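Local atomic coordinates of serine acetyltransferase 1, putative (Entamoeba histolytica, PDB entry 7BW9), a protein that probably catalyses the acetylation of serine to O-acetylserine in cysteine biosynthesis and binds cysteine. Residues Q105-A110 against S118-I123. Sequence-based numbering, arbitrary orientation.
Sequences QDIIAA and SSLAMI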
ATOM      1  N   GLN A 105     -24.279  -2.666  -6.130  1.00 12.82           N
ATOM      2  CA  GLN A 105     -24.616  -1.287  -5.800  1.00 16.71           C
ATOM      3  C   GLN A 105     -23.381  -0.465  -5.462  1.00 14.66           C
ATOM      4  O   GLN A 105     -23.331   0.719  -5.807  1.00 15.39           O
ATOM      5  CB  GLN A 105     -25.636  -1.260  -4.674  1.00 17.61           C
ATOM      6  CG  GLN A 105     -26.933  -1.964  -5.074  1.00 18.14           C
ATOM      7  CD  GLN A 105     -27.929  -1.991  -3.938  1.00 27.65           C
ATOM      8  OE1 GLN A 105     -29.097  -1.644  -4.112  1.00 29.94           O
ATOM      9  NE2 GLN A 105     -27.465  -2.377  -2.761  1.00 24.46           N
ATOM     10  N   ASP A 106     -22.358  -1.075  -4.837  1.00 16.90           N
ATOM     11  CA  ASP A 106     -21.088  -0.369  -4.675  1.00 19.71           C
ATOM     12  C   ASP A 106     -20.508   0.028  -6.034  1.00 15.36           C
ATOM     13  O   ASP A 106     -19.998   1.144  -6.203  1.00 15.61           O
ATOM     14  CB  ASP A 106     -20.084  -1.225  -3.889  1.00 17.85           C
ATOM     15  CG  ASP A 106     -20.537  -1.522  -2.444  1.00 26.15           C
ATOM     16  OD1 ASP A 106     -21.239  -0.681  -1.809  1.00 24.19           O
ATOM     17  OD2 ASP A 106     -20.178  -2.612  -1.935  1.00 23.19           O
ATOM     18  N   ILE A 107     -20.599  -0.870  -7.020  1.00 20.33           N
ATOM     19  CA  ILE A 107     -20.114  -0.568  -8.368  1.00 16.31           C
ATOM     20  C   ILE A 107     -20.895   0.589  -8.973  1.00 15.95           C
ATOM     21  O   ILE A 107     -20.316   1.493  -9.591  1.00 18.45           O
ATOM     22  CB  ILE A 107     -20.197  -1.825  -9.251  1.00 15.82           C
ATOM     23  CG1 ILE A 107     -19.122  -2.831  -8.836  1.00 14.47           C
ATOM     24  CG2 ILE A 107     -20.126  -1.461 -10.736  1.00 16.00           C
ATOM     25  CD1 ILE A 107     -19.532  -4.251  -9.120  1.00 15.97           C
ATOM     26  N   ILE A 108     -22.218   0.570  -8.824  1.00 18.17           N
ATOM     27  CA  ILE A 108     -23.040   1.686  -9.289  1.00 18.86           C
ATOM     28  C   ILE A 108     -22.597   2.979  -8.621  1.00 14.33           C
ATOM     29  O   ILE A 108     -22.450   4.015  -9.279  1.00 15.29           O
ATOM     30  CB  ILE A 108     -24.531   1.410  -9.022  1.00 19.73           C
ATOM     31  CG1 ILE A 108     -25.047   0.254  -9.902  1.00 21.63           C
ATOM     32  CG2 ILE A 108     -25.351   2.693  -9.186  1.00 18.53           C
ATOM     33  CD1 ILE A 108     -24.635   0.335 -11.344  1.00 28.57           C
ATOM     34  N   ALA A 109     -22.383   2.932  -7.300  1.00 15.82           N
ATOM     35  CA  ALA A 109     -21.964   4.120  -6.555  1.00 16.35           C
ATOM     36  C   ALA A 109     -20.627   4.632  -7.056  1.00 17.75           C
ATOM     37  O   ALA A 109     -20.402   5.849  -7.117  1.00 14.83           O
ATOM     38  CB  ALA A 109     -21.868   3.809  -5.058  1.00 12.47           C
ATOM     39  N   ALA A 110     -19.715   3.710  -7.402  1.00 13.29           N
ATOM     40  CA  ALA A 110     -18.420   4.114  -7.945  1.00 16.34           C
ATOM     41  C   ALA A 110     -18.600   4.819  -9.284  1.00 18.36           C
ATOM     42  O   ALA A 110     -17.938   5.832  -9.561  1.00 15.00           O
ATOM     43  CB  ALA A 110     -17.500   2.890  -8.100  1.00 16.80           C
ATOM     44  N   SER A 118     -15.322   5.243 -16.401  1.00 31.12           N
ATOM     45  CA  SER A 118     -16.005   5.321 -17.684  1.00 35.10           C
ATOM     46  C   SER A 118     -16.824   4.073 -18.030  1.00 34.29           C
ATOM     47  O   SER A 118     -17.638   4.133 -18.955  1.00 30.08           O
ATOM     48  CB  SER A 118     -14.984   5.600 -18.797  1.00 30.09           C
ATOM     49  OG  SER A 118     -14.101   4.511 -18.950  1.00 34.54           O
ATOM     50  N   SER A 119     -16.655   2.964 -17.310  1.00 27.44           N
ATOM     51  CA  SER A 119     -17.383   1.738 -17.618  1.00 29.29           C
ATOM     52  C   SER A 119     -17.449   0.878 -16.369  1.00 27.87           C
ATOM     53  O   SER A 119     -16.607   0.992 -15.478  1.00 28.90           O
ATOM     54  CB  SER A 119     -16.725   0.967 -18.777  1.00 29.01           C
ATOM     55  OG  SER A 119     -15.699   0.084 -18.322  1.00 27.72           O
ATOM     56  N   LEU A 120     -18.452  -0.004 -16.320  1.00 28.03           N
ATOM     57  CA  LEU A 120     -18.536  -0.945 -15.207  1.00 26.46           C
ATOM     58  C   LEU A 120     -17.400  -1.957 -15.255  1.00 26.65           C
ATOM     59  O   LEU A 120     -16.898  -2.369 -14.200  1.00 22.55           O
ATOM     60  CB  LEU A 120     -19.888  -1.667 -15.190  1.00 32.44           C
ATOM     61  CG  LEU A 120     -21.145  -0.818 -14.952  1.00 38.54           C
ATOM     62  CD1 LEU A 120     -22.278  -1.680 -14.431  1.00 26.50           C
ATOM     63  CD2 LEU A 120     -20.882   0.373 -14.014  1.00 28.21           C
ATOM     64  N   ALA A 121     -16.972  -2.353 -16.459  1.00 21.61           N
ATOM     65  CA  ALA A 121     -15.843  -3.273 -16.584  1.00 24.84           C
ATOM     66  C   ALA A 121     -14.608  -2.726 -15.875  1.00 24.42           C
ATOM     67  O   ALA A 121     -13.981  -3.422 -15.066  1.00 21.54           O
ATOM     68  CB  ALA A 121     -15.533  -3.532 -18.059  1.00 21.06           C
ATOM     69  N   MET A 122     -14.249  -1.476 -16.174  1.00 23.92           N
ATOM     70  CA  MET A 122     -13.104  -0.847 -15.526  1.00 22.95           C
ATOM     71  C   MET A 122     -13.256  -0.891 -14.012  1.00 21.76           C
ATOM     72  O   MET A 122     -12.332  -1.282 -13.291  1.00 22.76           O
ATOM     73  CB  MET A 122     -12.965   0.595 -16.013  1.00 24.07           C
ATOM     74  CG  MET A 122     -12.088   1.476 -15.118  1.00 31.01           C
ATOM     75  SD  MET A 122     -12.177   3.243 -15.508  1.00 35.79           S
ATOM     76  CE  MET A 122     -11.705   3.236 -17.226  1.00 30.44           C
ATOM     77  N   ILE A 123     -14.442  -0.524 -13.522  1.00 20.98           N
ATOM     78  CA  ILE A 123     -14.695  -0.508 -12.085  1.00 21.98           C
ATOM     79  C   ILE A 123     -14.559  -1.912 -11.515  1.00 21.77           C
ATOM     80  O   ILE A 123     -13.895  -2.130 -10.494  1.00 16.37           O
ATOM     81  CB  ILE A 123     -16.087   0.093 -11.796  1.00 17.03           C
ATOM     82  CG1 ILE A 123     -16.140   1.557 -12.232  1.00 19.63           C
ATOM     83  CG2 ILE A 123     -16.462  -0.030 -10.316  1.00 14.30           C
ATOM     84  CD1 ILE A 123     -17.531   2.074 -12.397  1.00 17.69           C
TER
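Ile123 reaches helix 96-113 with both of its branches, and following it outward from the backbone shows how a short helix can be seated on a longer one with no hydrogen bond between residues 105-110 and 118-123. Its CB leaves the backbone in the direction of the other helix. From there Ile123 CG2, anti to the backbone N, enters between two side chains and lies 3.8 Å from Ala110 CB. On its other flank Ile123 CG2 is 4.0 Å from Ile107 CG2, with Ile107 CG1 only slightly farther off. The other branch starts at CG1, which chi1 of -64° sets anti to the carbonyl carbon, and ends in Ile123 CD1, 4.0 Å from Ile107 O. The backbones come nearest at this pair, 6.6 Å between Ile107 CA and Ile123 CA. This is helix-to-helix packing within the alpha-helical part of a serine acetyltransferase, which precedes the left-handed beta-helix built from hexapeptide repeats; Phe177 of that beta-helix touches Ala110 as well. One turn back from Ile123, Leu120 places its CD2 3.8 Å from Ile107 CG2; Ile107 CG2 therefore touches both Leu120 and Ile123. Leu120 CD1 extends the apolar surface more loosely, 4.4 Å from Ile108 CD1. Ile130 of helix 128-144 packs against both Ile107 and Ile123, while Val309 of a neighbouring subunit rests on Ile108.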